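Exported gluconolactonase (Xanthomonas campestris pv. campestris, PDB 3DR2) probably hydrolyses gluconolactone to gluconate as a calcium-binding, six-bladed beta-propeller enzyme of the SMP-30 family. Local coordinates at residues Ala194-Ser205 / Pro241-Leu252. Numbering follows the deposited sequence.
With CA (calcium ion), chain D.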
loop_
_atom_site.group_PDB
_atom_site.type_symbol
_atom_site.label_atom_id
_atom_site.label_comp_id
_atom_site.label_asym_id
_atom_site.label_seq_id
_atom_site.Cartn_x
_atom_site.Cartn_y
_atom_site.Cartn_z
ATOM N N ALA A 194 25.796 -6.628 4.034
ATOM C CA ALA A 194 26.642 -5.574 4.579
ATOM C C ALA A 194 28.079 -6.070 4.708
ATOM O O ALA A 194 28.318 -7.252 4.958
ATOM C CB ALA A 194 26.123 -5.146 5.952
ATOM N N PHE A 195 29.030 -5.157 4.536
ATOM C CA PHE A 195 30.451 -5.482 4.660
ATOM C C PHE A 195 30.952 -5.205 6.065
ATOM O O PHE A 195 30.388 -4.382 6.785
ATOM C CB PHE A 195 31.296 -4.622 3.713
ATOM C CG PHE A 195 31.524 -5.233 2.372
ATOM C CD1 PHE A 195 30.977 -4.657 1.232
ATOM C CD2 PHE A 195 32.311 -6.373 2.240
ATOM C CE1 PHE A 195 31.210 -5.207 -0.019
ATOM C CE2 PHE A 195 32.549 -6.930 0.992
ATOM C CZ PHE A 195 31.998 -6.346 -0.139
ATOM N N SER A 196 32.018 -5.897 6.452
ATOM C CA SER A 196 32.637 -5.661 7.747
ATOM C C SER A 196 33.406 -4.363 7.509
ATOM O O SER A 196 33.602 -3.959 6.357
ATOM C CB SER A 196 33.619 -6.780 8.080
ATOM O OG SER A 196 34.593 -6.898 7.057
ATOM N N PRO A 197 33.859 -3.692 8.578
ATOM C CA PRO A 197 34.593 -2.450 8.318
ATOM C C PRO A 197 35.788 -2.588 7.371
ATOM O O PRO A 197 35.995 -1.735 6.510
ATOM C CB PRO A 197 34.981 -1.964 9.723
ATOM C CG PRO A 197 34.848 -3.186 10.595
ATOM C CD PRO A 197 33.663 -3.904 10.020
ATOM N N ASP A 198 36.562 -3.660 7.502
ATOM C CA ASP A 198 37.722 -3.844 6.631
ATOM C C ASP A 198 37.354 -4.439 5.276
ATOM O O ASP A 198 38.218 -4.673 4.430
ATOM C CB ASP A 198 38.776 -4.722 7.322
ATOM C CG ASP A 198 38.302 -6.149 7.563
ATOM O OD1 ASP A 198 39.081 -6.929 8.152
ATOM O OD2 ASP A 198 37.168 -6.501 7.170
ATOM N N GLU A 199 36.064 -4.679 5.075
ATOM C CA GLU A 199 35.558 -5.255 3.837
ATOM C C GLU A 199 36.135 -6.628 3.485
ATOM O O GLU A 199 36.072 -7.047 2.334
ATOM C CB GLU A 199 35.779 -4.288 2.668
ATOM C CG GLU A 199 34.862 -3.072 2.700
ATOM C CD GLU A 199 34.905 -2.262 1.415
ATOM O OE1 GLU A 199 34.082 -1.336 1.269
ATOM O OE2 GLU A 199 35.759 -2.547 0.547
ATOM N N GLN A 200 36.693 -7.327 4.471
ATOM C CA GLN A 200 37.252 -8.657 4.229
ATOM C C GLN A 200 36.164 -9.721 4.348
ATOM O O GLN A 200 36.326 -10.849 3.878
ATOM C CB GLN A 200 38.375 -8.970 5.223
ATOM C CG GLN A 200 39.689 -8.261 4.937
ATOM C CD GLN A 200 40.812 -8.721 5.859
ATOM O OE1 GLN A 200 40.792 -8.457 7.062
ATOM N NE2 GLN A 200 41.791 -9.423 5.298
ATOM N N THR A 201 35.052 -9.351 4.975
ATOM C CA THR A 201 33.938 -10.268 5.158
ATOM C C THR A 201 32.650 -9.629 4.654
ATOM O O THR A 201 32.394 -8.460 4.906
ATOM C CB THR A 201 33.753 -10.635 6.652
ATOM O OG1 THR A 201 34.935 -11.283 7.140
ATOM C CG2 THR A 201 32.555 -11.568 6.839
ATOM N N LEU A 202 31.858 -10.399 3.916
ATOM C CA LEU A 202 30.579 -9.909 3.410
ATOM C C LEU A 202 29.512 -10.747 4.096
ATOM O O LEU A 202 29.553 -11.980 4.041
ATOM C CB LEU A 202 30.469 -10.113 1.895
ATOM C CG LEU A 202 29.449 -9.279 1.099
ATOM C CD1 LEU A 202 28.869 -10.128 -0.018
ATOM C CD2 LEU A 202 28.341 -8.763 1.989
ATOM N N TYR A 203 28.565 -10.080 4.752
ATOM C CA TYR A 203 27.478 -10.774 5.430
ATOM C C TYR A 203 26.244 -10.677 4.543
ATOM O O TYR A 203 25.957 -9.616 3.991
ATOM C CB TYR A 203 27.175 -10.118 6.778
ATOM C CG TYR A 203 28.355 -10.013 7.715
ATOM C CD1 TYR A 203 29.082 -8.832 7.819
ATOM C CD2 TYR A 203 28.730 -11.092 8.519
ATOM C CE1 TYR A 203 30.148 -8.720 8.699
ATOM C CE2 TYR A 203 29.795 -10.991 9.403
ATOM C CZ TYR A 203 30.499 -9.797 9.490
ATOM O OH TYR A 203 31.543 -9.676 10.379
ATOM N N VAL A 204 25.523 -11.785 4.404
ATOM C CA VAL A 204 24.319 -11.827 3.580
ATOM C C VAL A 204 23.304 -12.716 4.275
ATOM O O VAL A 204 23.618 -13.847 4.632
ATOM C CB VAL A 204 24.599 -12.447 2.191
ATOM C CG1 VAL A 204 23.344 -12.404 1.336
ATOM C CG2 VAL A 204 25.739 -11.713 1.501
ATOM N N SER A 205 22.088 -12.225 4.478
ATOM C CA SER A 205 21.097 -13.072 5.127
ATOM C C SER A 205 20.311 -13.839 4.071
ATOM O O SER A 205 20.216 -13.415 2.918
ATOM C CB SER A 205 20.140 -12.246 6.000
ATOM O OG SER A 205 19.313 -11.397 5.226
ATOM N N PRO A 241 16.025 -12.440 9.747
ATOM C CA PRO A 241 17.078 -11.424 9.788
ATOM C C PRO A 241 17.007 -10.830 8.376
ATOM O O PRO A 241 17.718 -11.258 7.468
ATOM C CB PRO A 241 18.341 -12.247 10.031
ATOM C CG PRO A 241 18.039 -13.543 9.347
ATOM C CD PRO A 241 16.600 -13.799 9.729
ATOM N N ASP A 242 16.095 -9.878 8.206
ATOM C CA ASP A 242 15.829 -9.222 6.932
ATOM C C ASP A 242 16.988 -8.331 6.501
ATOM O O ASP A 242 17.880 -8.760 5.775
ATOM C CB ASP A 242 14.547 -8.398 7.068
ATOM C CG ASP A 242 13.850 -8.160 5.748
ATOM O OD1 ASP A 242 14.535 -7.840 4.755
ATOM O OD2 ASP A 242 12.604 -8.267 5.709
ATOM N N GLY A 243 16.961 -7.080 6.946
ATOM C CA GLY A 243 18.028 -6.155 6.618
ATOM C C GLY A 243 18.868 -5.916 7.860
ATOM O O GLY A 243 18.394 -6.119 8.976
ATOM N N PHE A 244 20.111 -5.491 7.675
ATOM C CA PHE A 244 20.996 -5.241 8.807
ATOM C C PHE A 244 22.152 -4.335 8.399
ATOM O O PHE A 244 22.350 -4.062 7.216
ATOM C CB PHE A 244 21.536 -6.571 9.340
ATOM C CG PHE A 244 22.171 -7.433 8.284
ATOM C CD1 PHE A 244 23.493 -7.233 7.903
ATOM C CD2 PHE A 244 21.439 -8.442 7.666
ATOM C CE1 PHE A 244 24.080 -8.028 6.916
ATOM C CE2 PHE A 244 22.013 -9.243 6.681
ATOM C CZ PHE A 244 23.337 -9.035 6.305
ATOM N N CYS A 245 22.905 -3.863 9.385
ATOM C CA CYS A 245 24.047 -3.009 9.105
ATOM C C CYS A 245 25.197 -3.373 10.029
ATOM O O CYS A 245 25.016 -4.107 10.999
ATOM C CB CYS A 245 23.679 -1.531 9.284
ATOM S SG CYS A 245 23.232 -1.053 10.970
ATOM N N VAL A 246 26.383 -2.876 9.703
ATOM C CA VAL A 246 27.571 -3.133 10.510
ATOM C C VAL A 246 28.203 -1.796 10.871
ATOM O O VAL A 246 28.353 -0.930 10.009
ATOM C CB VAL A 246 28.594 -3.986 9.734
ATOM C CG1 VAL A 246 29.836 -4.203 10.582
ATOM C CG2 VAL A 246 27.970 -5.324 9.348
ATOM N N ASP A 247 28.572 -1.625 12.138
ATOM C CA ASP A 247 29.174 -0.366 12.570
ATOM C C ASP A 247 30.695 -0.378 12.455
ATOM O O ASP A 247 31.288 -1.405 12.140
ATOM C CB ASP A 247 28.730 -0.024 14.002
ATOM C CG ASP A 247 29.267 -0.990 15.040
ATOM O OD1 ASP A 247 28.664 -1.061 16.135
ATOM O OD2 ASP A 247 30.291 -1.662 14.781
ATOM N N ARG A 248 31.322 0.771 12.696
ATOM C CA ARG A 248 32.776 0.878 12.588
ATOM C C ARG A 248 33.536 -0.088 13.492
ATOM O O ARG A 248 34.684 -0.434 13.207
ATOM C CB ARG A 248 33.231 2.313 12.878
ATOM C CG ARG A 248 33.802 3.046 11.668
ATOM C CD ARG A 248 32.759 3.878 10.943
ATOM N NE ARG A 248 32.258 4.978 11.769
ATOM C CZ ARG A 248 31.409 5.911 11.344
ATOM N NH1 ARG A 248 30.962 5.890 10.095
ATOM N NH2 ARG A 248 31.001 6.863 12.171
ATOM N N GLY A 249 32.903 -0.518 14.578
ATOM C CA GLY A 249 33.544 -1.445 15.497
ATOM C C GLY A 249 33.422 -2.897 15.066
ATOM O O GLY A 249 34.031 -3.786 15.669
ATOM N N GLY A 250 32.624 -3.142 14.031
ATOM C CA GLY A 250 32.450 -4.497 13.535
ATOM C C GLY A 250 31.211 -5.214 14.034
ATOM O O GLY A 250 30.971 -6.368 13.671
ATOM N N TRP A 251 30.421 -4.551 14.872
ATOM C CA TRP A 251 29.205 -5.173 15.377
ATOM C C TRP A 251 28.154 -5.155 14.283
ATOM O O TRP A 251 28.055 -4.196 13.519
ATOM C CB TRP A 251 28.652 -4.416 16.582
ATOM C CG TRP A 251 29.478 -4.503 17.818
ATOM C CD1 TRP A 251 30.629 -5.218 17.998
ATOM C CD2 TRP A 251 29.217 -3.838 19.055
ATOM N NE1 TRP A 251 31.104 -5.033 19.277
ATOM C CE2 TRP A 251 30.256 -4.191 19.946
ATOM C CE3 TRP A 251 28.206 -2.974 19.498
ATOM C CZ2 TRP A 251 30.311 -3.708 21.257
ATOM C CZ3 TRP A 251 28.261 -2.495 20.802
ATOM C CH2 TRP A 251 29.309 -2.864 21.666
ATOM N N LEU A 252 27.366 -6.219 14.221
ATOM C CA LEU A 252 26.312 -6.324 13.228
ATOM C C LEU A 252 24.961 -6.162 13.924
ATOM O O LEU A 252 24.604 -6.942 14.810
ATOM C CB LEU A 252 26.405 -7.677 12.509
ATOM C CG LEU A 252 25.490 -7.900 11.301
ATOM C CD1 LEU A 252 26.083 -8.963 10.400
ATOM C CD2 LEU A 252 24.098 -8.297 11.760
HETATM CA CA CA D . 15.018 -6.783 2.658
HETATM O O HOH W 1 32.287 -7.218 11.203
HETATM O O HOH W 2 17.265 -6.466 3.428
HETATM O O HOH W 3 12.627 -7.213 1.906
HETATM O O HOH W 4 15.438 -4.696 1.533
HETATM O O HOH W 5 15.079 -5.252 4.571
#
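Phe244 pushes its ring edge-on against residues 203-205 of strand 201-206. With CG set between its own backbone N and carbonyl carbon (chi1 53°), the ring carries CZ to 3.5 Å from Tyr203 O, in the ring plane, and CE2 to 3.6 Å from Ser205 CB. CE1 of the same ring packs on Ala194 CB at 3.7 Å. Next along, Leu252 CD1 lies over one face of the Tyr203 ring in a CH-pi contact, 3.9 Å from the centroid and 20° off its normal, while Thr201 CG2 takes the opposite face. Val246 CG2 touches both Ala194 CB and CD1 of the Tyr203 ring. Strands 190-195 and 201-206 belong to one blade of the six-bladed propeller and strand 244-246 to the next, packed sheet on sheet with apolar side chains between them. Toward the calcium ion the contact turns polar: Ser205 OG sits 2.8 Å from Pro241 O and also meets Gly192 N, and Asp242, next after Pro241, binds the metal through OD1 together with Glu48, Asn134 and Asn191. The other end is more open to solvent. There two type I turns face each other, the exposed Pro197 ring resting on Gly250 CA (3.8 Å from CD), and a water bridges Tyr203 OH and Gly250 O.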